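Local atomic coordinates of pesticidal crystal protein Cry4Aa (Bacillus thuringiensis, PDB entry 2C9K), a protein that promotes colloid-osmotic lysis by binding to midgut epithelial cells of insects, acting as a mosquito-larvicidal, pore-forming toxin. Residues T224-T227 and Y228-M232; I380-G383 and T384-L387; F424-Y427 and D428-S431; S459-P462 and K463-Y467. All coordinates share one frame; numbering follows the deposited sequence.

Contact 1: T224-T227 and Y228-M232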
loop_
_atom_site.group_PDB
_atom_site.type_symbol
_atom_site.label_atom_id
_atom_site.label_comp_id
_atom_site.label_asym_id
_atom_site.label_seq_id
_atom_site.Cartn_x
_atom_site.Cartn_y
_atom_site.Cartn_z
ATOM N N THR A 224 8.365 -17.184 1.632
ATOM C CA THR A 224 9.062 -16.353 2.603
ATOM C C THR A 224 9.231 -14.964 1.999
ATOM O O THR A 224 9.071 -13.954 2.662
ATOM C CB THR A 224 10.436 -16.965 2.937
ATOM O OG1 THR A 224 10.242 -18.231 3.585
ATOM C CG2 THR A 224 11.236 -16.035 3.833
ATOM N N TYR A 225 9.545 -14.946 0.714
ATOM C CA TYR A 225 9.739 -13.721 -0.028
ATOM C C TYR A 225 8.422 -12.958 -0.007
ATOM O O TYR A 225 8.376 -11.762 0.266
ATOM C CB TYR A 225 10.131 -14.070 -1.471
ATOM C CG TYR A 225 10.399 -12.879 -2.356
ATOM C CD1 TYR A 225 11.690 -12.386 -2.532
ATOM C CD2 TYR A 225 9.355 -12.222 -2.993
ATOM C CE1 TYR A 225 11.931 -11.268 -3.320
ATOM C CE2 TYR A 225 9.584 -11.108 -3.775
ATOM C CZ TYR A 225 10.870 -10.637 -3.937
ATOM O OH TYR A 225 11.078 -9.542 -4.736
ATOM N N ASN A 226 7.340 -13.668 -0.286
ATOM C CA ASN A 226 6.030 -13.046 -0.324
ATOM C C ASN A 226 5.552 -12.540 1.042
ATOM O O ASN A 226 4.951 -11.469 1.133
ATOM C CB ASN A 226 5.019 -14.032 -0.910
ATOM C CG ASN A 226 3.654 -13.419 -1.088
ATOM O OD1 ASN A 226 3.457 -12.548 -1.939
ATOM N ND2 ASN A 226 2.696 -13.864 -0.279
ATOM N N THR A 227 5.815 -13.298 2.102
ATOM C CA THR A 227 5.384 -12.886 3.431
ATOM C C THR A 227 6.083 -11.592 3.834
ATOM O O THR A 227 5.453 -10.641 4.299
ATOM C CB THR A 227 5.687 -13.979 4.482
ATOM O OG1 THR A 227 5.001 -15.181 4.126
ATOM C CG2 THR A 227 5.223 -13.543 5.858
ATOM N N TYR A 228 7.393 -11.564 3.647
ATOM C CA TYR A 228 8.180 -10.393 3.991
ATOM C C TYR A 228 7.664 -9.142 3.268
ATOM O O TYR A 228 7.691 -8.037 3.819
ATOM C CB TYR A 228 9.637 -10.635 3.630
ATOM C CG TYR A 228 10.501 -9.431 3.841
ATOM C CD1 TYR A 228 10.849 -9.006 5.122
ATOM C CD2 TYR A 228 10.973 -8.705 2.754
ATOM C CE1 TYR A 228 11.649 -7.892 5.309
ATOM C CE2 TYR A 228 11.773 -7.589 2.932
ATOM C CZ TYR A 228 12.111 -7.189 4.206
ATOM O OH TYR A 228 12.930 -6.089 4.352
ATOM N N ARG A 229 7.190 -9.337 2.037
ATOM C CA ARG A 229 6.666 -8.259 1.202
ATOM C C ARG A 229 5.326 -7.755 1.721
ATOM O O ARG A 229 5.076 -6.549 1.794
ATOM C CB ARG A 229 6.515 -8.749 -0.246
ATOM C CG ARG A 229 5.842 -7.754 -1.189
ATOM C CD ARG A 229 5.937 -8.207 -2.637
ATOM N NE ARG A 229 5.291 -9.495 -2.863
ATOM C CZ ARG A 229 5.480 -10.233 -3.951
ATOM N NH1 ARG A 229 6.292 -9.813 -4.910
ATOM N NH2 ARG A 229 4.867 -11.400 -4.071
ATOM N N THR A 230 4.460 -8.686 2.084
ATOM C CA THR A 230 3.155 -8.326 2.597
ATOM C C THR A 230 3.271 -7.605 3.936
ATOM O O THR A 230 2.609 -6.594 4.156
ATOM C CB THR A 230 2.289 -9.571 2.761
ATOM O OG1 THR A 230 2.119 -10.190 1.479
ATOM C CG2 THR A 230 0.933 -9.206 3.335
ATOM N N LYS A 231 4.116 -8.116 4.827
ATOM C CA LYS A 231 4.286 -7.504 6.145
ATOM C C LYS A 231 4.949 -6.139 6.045
ATOM O O LYS A 231 4.489 -5.186 6.666
ATOM C CB LYS A 231 5.119 -8.403 7.070
ATOM C CG LYS A 231 4.625 -9.839 7.180
ATOM C CD LYS A 231 3.179 -9.909 7.625
ATOM C CE LYS A 231 2.582 -11.302 7.405
ATOM N NZ LYS A 231 3.012 -12.334 8.404
ATOM N N MET A 232 6.022 -6.045 5.261
ATOM C CA MET A 232 6.743 -4.787 5.106
ATOM C C MET A 232 5.991 -3.748 4.286
ATOM O O MET A 232 6.183 -2.545 4.466
ATOM C CB MET A 232 8.121 -5.033 4.493
ATOM C CG MET A 232 9.058 -5.809 5.398
ATOM S SD MET A 232 9.271 -5.041 7.025
ATOM C CE MET A 232 8.120 -5.944 8.004
HETATM O O HOH W 1 2.955 -10.180 -1.460
#
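Arg229 reaches back over one turn of helix 222-240 to meet Asn226 and Tyr225, three and four residues earlier. Its CG is anti to the backbone N (chi1 174°), and the chain bends only at chi3, which turns the guanidinium back toward both residues. There NH2 gives a nearly straight hydrogen bond to Asn226 OD1 at 2.8 Å. The donor lies in the carbonyl plane, on a lone pair of OD1, and the oxygen is close to the guanidinium plane, although amide and guanidinium stand 81° to one another. A water reinforces the pairing: it donates to Asn226 OD1, accepts from Arg229 NE at 2.8 Å and donates to Thr230 OG1, linking three side chains on one side of the helix. OD1 thus has two partners, and with ND2 bonded to Tyr264 O the amide should be held against rotation.

The ring of Tyr225 meets the same guanidinium at a right angle. Its CE2 comes over one face of the planar group, 3.7 Å from Arg229 NH1, so that the nitrogen lies at the ring edge rather than above the pi face. Further round the helix, Thr227 and Lys231 run side by side, with Thr227 CG2 3.6 Å from Lys231 NZ. Regular i to i+4 backbone bonds underlie all of this, such as Lys231 N to Thr227 O at 2.9 Å.

Strand 262-267 covers the polar side, where Tyr264 O also accepts from Thr230 OG1. Arg229 NH1 forms a salt bridge with Glu283 of helix 279-286, while Tyr225 and Tyr228 pack on Leu205 of helix 183-208.

Contact 2: I380-G383 and T384-L387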
loop_
_atom_site.group_PDB
_atom_site.type_symbol
_atom_site.label_atom_id
_atom_site.label_comp_id
_atom_site.label_asym_id
_atom_site.label_seq_id
_atom_site.Cartn_x
_atom_site.Cartn_y
_atom_site.Cartn_z
ATOM N N ILE A 380 -18.414 -9.971 4.032
ATOM C CA ILE A 380 -18.672 -8.814 3.185
ATOM C C ILE A 380 -19.096 -7.573 3.965
ATOM O O ILE A 380 -19.578 -7.665 5.095
ATOM C CB ILE A 380 -19.774 -9.191 2.171
ATOM C CG1 ILE A 380 -19.241 -10.291 1.247
ATOM C CG2 ILE A 380 -20.255 -7.974 1.409
ATOM C CD1 ILE A 380 -20.267 -10.918 0.336
ATOM N N THR A 381 -18.893 -6.409 3.360
ATOM C CA THR A 381 -19.289 -5.158 3.984
ATOM C C THR A 381 -19.974 -4.282 2.942
ATOM O O THR A 381 -19.538 -4.220 1.788
ATOM C CB THR A 381 -18.068 -4.395 4.579
ATOM O OG1 THR A 381 -18.527 -3.228 5.270
ATOM C CG2 THR A 381 -17.084 -3.978 3.479
ATOM N N ASN A 382 -21.059 -3.621 3.333
ATOM C CA ASN A 382 -21.767 -2.750 2.403
ATOM C C ASN A 382 -21.772 -1.320 2.910
ATOM O O ASN A 382 -22.407 -0.450 2.327
ATOM C CB ASN A 382 -23.207 -3.228 2.190
ATOM C CG ASN A 382 -24.081 -3.045 3.420
ATOM O OD1 ASN A 382 -25.244 -3.443 3.417
ATOM N ND2 ASN A 382 -23.532 -2.444 4.473
ATOM N N GLY A 383 -21.070 -1.083 4.010
ATOM C CA GLY A 383 -21.014 0.254 4.556
ATOM C C GLY A 383 -21.913 0.480 5.753
ATOM O O GLY A 383 -21.642 1.382 6.547
ATOM N N THR A 384 -22.975 -0.311 5.900
ATOM C CA THR A 384 -23.873 -0.126 7.041
ATOM C C THR A 384 -23.987 -1.360 7.930
ATOM O O THR A 384 -24.408 -1.264 9.083
ATOM C CB THR A 384 -25.304 0.306 6.597
ATOM O OG1 THR A 384 -26.069 -0.841 6.204
ATOM C CG2 THR A 384 -25.224 1.270 5.425
ATOM N N ARG A 385 -23.619 -2.520 7.400
ATOM C CA ARG A 385 -23.694 -3.740 8.192
ATOM C C ARG A 385 -22.857 -4.889 7.644
ATOM O O ARG A 385 -22.364 -4.839 6.520
ATOM C CB ARG A 385 -25.150 -4.195 8.333
ATOM C CG ARG A 385 -25.780 -4.730 7.061
ATOM C CD ARG A 385 -27.107 -5.419 7.382
ATOM N NE ARG A 385 -27.674 -6.132 6.237
ATOM C CZ ARG A 385 -28.075 -5.550 5.107
ATOM N NH1 ARG A 385 -27.974 -4.230 4.956
ATOM N NH2 ARG A 385 -28.575 -6.293 4.124
ATOM N N LEU A 386 -22.707 -5.925 8.462
ATOM C CA LEU A 386 -21.944 -7.111 8.089
ATOM C C LEU A 386 -22.853 -8.107 7.368
ATOM O O LEU A 386 -23.920 -8.453 7.865
ATOM C CB LEU A 386 -21.335 -7.742 9.352
ATOM C CG LEU A 386 -20.561 -9.060 9.314
ATOM C CD1 LEU A 386 -21.526 -10.196 9.106
ATOM C CD2 LEU A 386 -19.509 -9.028 8.224
ATOM N N LEU A 387 -22.433 -8.545 6.187
ATOM C CA LEU A 387 -23.194 -9.504 5.399
ATOM C C LEU A 387 -22.347 -10.753 5.203
ATOM O O LEU A 387 -21.261 -10.678 4.643
ATOM C CB LEU A 387 -23.526 -8.936 4.022
ATOM C CG LEU A 387 -24.276 -7.611 3.889
ATOM C CD1 LEU A 387 -24.541 -7.333 2.410
ATOM C CD2 LEU A 387 -25.574 -7.675 4.668
#
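Asn382 and Arg385 both place CG between the backbone N and the carbonyl carbon (chi1 69° and 70°), and this brings the two side chains together across the turn of a beta hairpin. The Asn382 amide projects over the bend, close to the backbone of Thr384 and Arg385. The Arg385 chain, extended from CG to NE, passes beside it, and the guanidinium plane stands 76° from the amide plane.

Behind the turn the strands are joined by an antiparallel hydrogen-bonded pair. Ile380 N donates a hydrogen bond to Leu387 O at 3.0 Å, and Leu387 N returns a straighter bond to Ile380 O at 3.2 Å. The side chains of this pair share one face of the sheet, with Ile380 CB 4.2 Å from Leu387 CB. Thr381 and Leu386, the following non-hydrogen-bonded pair, occupy the other face. Gly383 has a positive phi of 102°, where a beta carbon would press on the Asn382 carbonyl oxygen.

The hairpin lies at the edge of a four-stranded antiparallel sheet: strand 386-392 is outermost, and strand 373-381 pairs on its other side with strand 353-362. Ile380 packs on Ile354, whereas Thr381 and Leu386 meet Phe355 on that strand.

Contact 3: F424-Y427 and D428-S431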
loop_
_atom_site.group_PDB
_atom_site.type_symbol
_atom_site.label_atom_id
_atom_site.label_comp_id
_atom_site.label_asym_id
_atom_site.label_seq_id
_atom_site.Cartn_x
_atom_site.Cartn_y
_atom_site.Cartn_z
ATOM N N PHE A 424 -10.370 -9.760 13.323
ATOM C CA PHE A 424 -10.310 -8.353 13.693
ATOM C C PHE A 424 -11.259 -7.471 12.898
ATOM O O PHE A 424 -12.148 -6.843 13.461
ATOM C CB PHE A 424 -8.880 -7.798 13.537
ATOM C CG PHE A 424 -7.925 -8.241 14.615
ATOM C CD1 PHE A 424 -7.286 -9.493 14.541
ATOM C CD2 PHE A 424 -7.662 -7.404 15.717
ATOM C CE1 PHE A 424 -6.386 -9.920 15.560
ATOM C CE2 PHE A 424 -6.776 -7.801 16.744
ATOM C CZ PHE A 424 -6.133 -9.068 16.666
ATOM N N PRO A 425 -11.086 -7.416 11.575
ATOM C CA PRO A 425 -11.920 -6.602 10.693
ATOM C C PRO A 425 -13.420 -6.746 10.889
ATOM O O PRO A 425 -13.943 -7.837 11.128
ATOM C CB PRO A 425 -11.503 -7.060 9.298
ATOM C CG PRO A 425 -10.134 -7.521 9.500
ATOM C CD PRO A 425 -10.198 -8.271 10.783
ATOM N N THR A 426 -14.095 -5.612 10.770
ATOM C CA THR A 426 -15.544 -5.542 10.870
ATOM C C THR A 426 -15.992 -4.775 9.629
ATOM O O THR A 426 -15.156 -4.257 8.901
ATOM C CB THR A 426 -15.991 -4.811 12.167
ATOM O OG1 THR A 426 -15.330 -3.543 12.261
ATOM C CG2 THR A 426 -15.661 -5.656 13.393
ATOM N N TYR A 427 -17.290 -4.698 9.375
ATOM C CA TYR A 427 -17.775 -3.991 8.192
ATOM C C TYR A 427 -17.407 -2.508 8.240
ATOM O O TYR A 427 -17.269 -1.855 7.210
ATOM C CB TYR A 427 -19.290 -4.125 8.105
ATOM C CG TYR A 427 -19.997 -3.404 9.222
ATOM C CD1 TYR A 427 -20.466 -2.102 9.053
ATOM C CD2 TYR A 427 -20.153 -4.002 10.468
ATOM C CE1 TYR A 427 -21.074 -1.418 10.103
ATOM C CE2 TYR A 427 -20.755 -3.330 11.523
ATOM C CZ TYR A 427 -21.214 -2.042 11.338
ATOM O OH TYR A 427 -21.810 -1.391 12.401
ATOM N N ASP A 428 -17.251 -1.991 9.451
ATOM C CA ASP A 428 -16.935 -0.588 9.675
ATOM C C ASP A 428 -15.501 -0.371 10.166
ATOM O O ASP A 428 -15.172 0.685 10.711
ATOM C CB ASP A 428 -17.904 -0.008 10.699
ATOM C CG ASP A 428 -17.705 -0.605 12.079
ATOM O OD1 ASP A 428 -17.829 -1.841 12.225
ATOM O OD2 ASP A 428 -17.411 0.156 13.023
ATOM N N ASN A 429 -14.651 -1.377 9.988
ATOM C CA ASN A 429 -13.258 -1.263 10.394
ATOM C C ASN A 429 -12.402 -2.331 9.736
ATOM O O ASN A 429 -12.157 -3.379 10.329
ATOM C CB ASN A 429 -13.124 -1.370 11.909
ATOM C CG ASN A 429 -11.718 -1.059 12.385
ATOM O OD1 ASN A 429 -10.818 -0.828 11.573
ATOM N ND2 ASN A 429 -11.521 -1.049 13.700
ATOM N N TYR A 430 -11.951 -2.059 8.511
ATOM C CA TYR A 430 -11.120 -2.992 7.755
ATOM C C TYR A 430 -10.142 -2.190 6.895
ATOM O O TYR A 430 -10.500 -1.149 6.349
ATOM C CB TYR A 430 -12.002 -3.885 6.876
ATOM C CG TYR A 430 -12.793 -3.121 5.842
ATOM C CD1 TYR A 430 -12.358 -3.043 4.522
ATOM C CD2 TYR A 430 -13.947 -2.422 6.197
ATOM C CE1 TYR A 430 -13.051 -2.279 3.585
ATOM C CE2 TYR A 430 -14.644 -1.659 5.271
ATOM C CZ TYR A 430 -14.189 -1.590 3.971
ATOM O OH TYR A 430 -14.863 -0.817 3.055
ATOM N N SER A 431 -8.911 -2.679 6.770
ATOM C CA SER A 431 -7.882 -1.980 6.005
ATOM C C SER A 431 -7.689 -2.481 4.578
ATOM O O SER A 431 -7.107 -1.777 3.742
ATOM C CB SER A 431 -6.551 -2.078 6.731
ATOM O OG SER A 431 -6.143 -3.433 6.805
#
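Asp428 lies against the ring of Tyr427, its neighbour in sequence, and also reaches back to Thr426. Its CB sits over the ring face in a CH-pi contact, 3.9 Å from the centroid and 25° off the normal. OD1 of Asp428 rides above the same face, offset toward the rim, with carboxylate and ring inclined by 40°. With CG between the backbone N and the carbonyl carbon (chi1 67°), the carboxylate folds back over the turn, and OD1 accepts a hydrogen bond from Thr426 OG1 at 3.0 Å. The hydroxyl comes from well above the carboxylate plane.

Asn429 closes the turn through its backbone. Its N bonds to Thr426 O at 3.1 Å, and its O receives Thr426 N at 3.0 Å; in both cases the donor stands above the carbonyl plane. The Asn429 amide serves another loop, its OD1 accepting the backbone N-H groups of Leu412 and Lys413.

Tyr430 then runs alongside the incoming chain. Its CB touches Pro425 CB at 4.0 Å, and the edge of its ring, at CE2, is 3.3 Å from Tyr427 O, near the ring plane.

The backbone angles of Tyr427 and Asp428 make this a type I beta turn from Thr426 to Asn429, and the reciprocal bonds of its end residues form a single antiparallel bridge, in a loop of the middle domain of this three-domain Cry toxin.

Contact 4: S459-P462 and K463-Y467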
loop_
_atom_site.group_PDB
_atom_site.type_symbol
_atom_site.label_atom_id
_atom_site.label_comp_id
_atom_site.label_asym_id
_atom_site.label_seq_id
_atom_site.Cartn_x
_atom_site.Cartn_y
_atom_site.Cartn_z
ATOM N N SER A 459 -8.435 2.208 1.145
ATOM C CA SER A 459 -8.420 3.663 1.072
ATOM C C SER A 459 -8.656 4.096 -0.366
ATOM O O SER A 459 -8.825 5.282 -0.638
ATOM C CB SER A 459 -7.077 4.220 1.536
ATOM O OG SER A 459 -6.043 3.884 0.625
ATOM N N VAL A 460 -8.658 3.130 -1.280
ATOM C CA VAL A 460 -8.865 3.416 -2.695
ATOM C C VAL A 460 -10.334 3.702 -2.983
ATOM O O VAL A 460 -11.215 3.011 -2.485
ATOM C CB VAL A 460 -8.387 2.240 -3.566
ATOM C CG1 VAL A 460 -8.495 2.607 -5.048
ATOM C CG2 VAL A 460 -6.949 1.872 -3.191
ATOM N N ASP A 461 -10.593 4.718 -3.798
ATOM C CA ASP A 461 -11.963 5.108 -4.111
ATOM C C ASP A 461 -12.472 4.542 -5.436
ATOM O O ASP A 461 -11.769 4.575 -6.445
ATOM C CB ASP A 461 -12.055 6.634 -4.128
ATOM C CG ASP A 461 -13.480 7.129 -4.177
ATOM O OD1 ASP A 461 -14.393 6.312 -3.946
ATOM O OD2 ASP A 461 -13.691 8.336 -4.430
ATOM N N PRO A 462 -13.703 4.002 -5.447
ATOM C CA PRO A 462 -14.297 3.431 -6.662
ATOM C C PRO A 462 -14.876 4.512 -7.569
ATOM O O PRO A 462 -15.199 4.261 -8.732
ATOM C CB PRO A 462 -15.410 2.532 -6.123
ATOM C CG PRO A 462 -15.051 2.305 -4.701
ATOM C CD PRO A 462 -14.491 3.622 -4.269
ATOM N N LYS A 463 -14.997 5.717 -7.029
ATOM C CA LYS A 463 -15.582 6.817 -7.776
ATOM C C LYS A 463 -14.597 7.912 -8.175
ATOM O O LYS A 463 -14.989 8.903 -8.778
ATOM C CB LYS A 463 -16.742 7.413 -6.960
ATOM C CG LYS A 463 -17.882 6.425 -6.678
ATOM C CD LYS A 463 -18.736 6.213 -7.924
ATOM C CE LYS A 463 -19.654 4.995 -7.825
ATOM N NZ LYS A 463 -18.897 3.707 -7.961
ATOM N N ASN A 464 -13.322 7.723 -7.854
ATOM C CA ASN A 464 -12.301 8.715 -8.187
ATOM C C ASN A 464 -12.755 10.119 -7.822
ATOM O O ASN A 464 -12.471 11.071 -8.554
ATOM C CB ASN A 464 -11.984 8.697 -9.690
ATOM C CG ASN A 464 -11.054 7.572 -10.079
ATOM O OD1 ASN A 464 -10.139 7.231 -9.339
ATOM N ND2 ASN A 464 -11.273 6.997 -11.254
ATOM N N THR A 465 -13.437 10.275 -6.697
ATOM C CA THR A 465 -13.927 11.603 -6.368
ATOM C C THR A 465 -12.851 12.676 -6.247
ATOM O O THR A 465 -11.715 12.431 -5.816
ATOM C CB THR A 465 -14.785 11.610 -5.087
ATOM O OG1 THR A 465 -13.936 11.595 -3.938
ATOM C CG2 THR A 465 -15.697 10.393 -5.063
ATOM N N ILE A 466 -13.237 13.875 -6.661
ATOM C CA ILE A 466 -12.375 15.035 -6.613
ATOM C C ILE A 466 -13.011 15.930 -5.570
ATOM O O ILE A 466 -14.166 16.330 -5.713
ATOM C CB ILE A 466 -12.333 15.724 -7.996
ATOM C CG1 ILE A 466 -11.671 14.764 -9.000
ATOM C CG2 ILE A 466 -11.587 17.048 -7.909
ATOM C CD1 ILE A 466 -11.596 15.242 -10.423
ATOM N N TYR A 467 -12.276 16.211 -4.503
ATOM C CA TYR A 467 -12.797 17.051 -3.446
ATOM C C TYR A 467 -12.525 18.517 -3.733
ATOM O O TYR A 467 -11.702 18.857 -4.578
ATOM C CB TYR A 467 -12.197 16.639 -2.103
ATOM C CG TYR A 467 -12.472 15.190 -1.750
ATOM C CD1 TYR A 467 -11.543 14.191 -2.041
ATOM C CD2 TYR A 467 -13.682 14.818 -1.160
ATOM C CE1 TYR A 467 -11.812 12.861 -1.752
ATOM C CE2 TYR A 467 -13.969 13.492 -0.870
ATOM C CZ TYR A 467 -13.032 12.514 -1.165
ATOM O OH TYR A 467 -13.321 11.193 -0.880
#
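An Asx turn at Asp461, whose OD1 takes the N-H of Lys463, extended by OD2 binding Thr465, shapes the loop between strands 450-457 and 471-475, where the chain passes from the middle domain toward the C-terminal one. The aspartate CG is anti to the backbone N (chi1 -169°), which directs the carboxylate forward over the bend.

The OD1 bond to Lys463 N, at 3.2 Å, is nearly straight, the donor lying almost directly above the carboxylate plane. OD2 takes Thr465 N at 3.0 Å, again from above the plane though less steeply. A weak bond from Thr465 OG1 also falls on OD2, at 3.3 Å. Each oxygen thus holds a different part of the loop, and this should limit rotation of the carboxylate. The Lys463 side chain instead folds over Pro462, bent at chi2 and chi4, and its NZ remains 6.6 Å from Asp461 OD1. Between the two bound residues Asn464 has left-handed backbone angles, which turn the chain, and its CB points away from Asp461.

Asn464 ND2 binds Thr509 O on strand 505-511, and its OD1 accepts from Lys478 NZ. Pro462 rests on Trp295 of strand 294-303, so the loop lies between sheets of the two domains.

In the fold
Contact 1 belongs to the helical N-terminal domain, and the other three sit in beta-rich parts of the chain. Contacts 2 and 3 touch: Thr381 OG1 and Tyr427 O are 2.7 Å apart in a probable hydrogen bond, and Tyr427 packs on the backbone of residues 384-386, so the turn lies against the end of the hairpin. Contact 4 touches neither, its nearest atoms being about 5 Å from contact 3, and it is the surface contact of the set; the others are partly buried. Chemistry follows place: a water-bridged guanidinium-amide pair on a helix side, strand pairing at a sheet edge, a backbone-closed turn with an added aspartate-threonine bond, and in contact 4 a carboxylate taking the loop's own N-H groups.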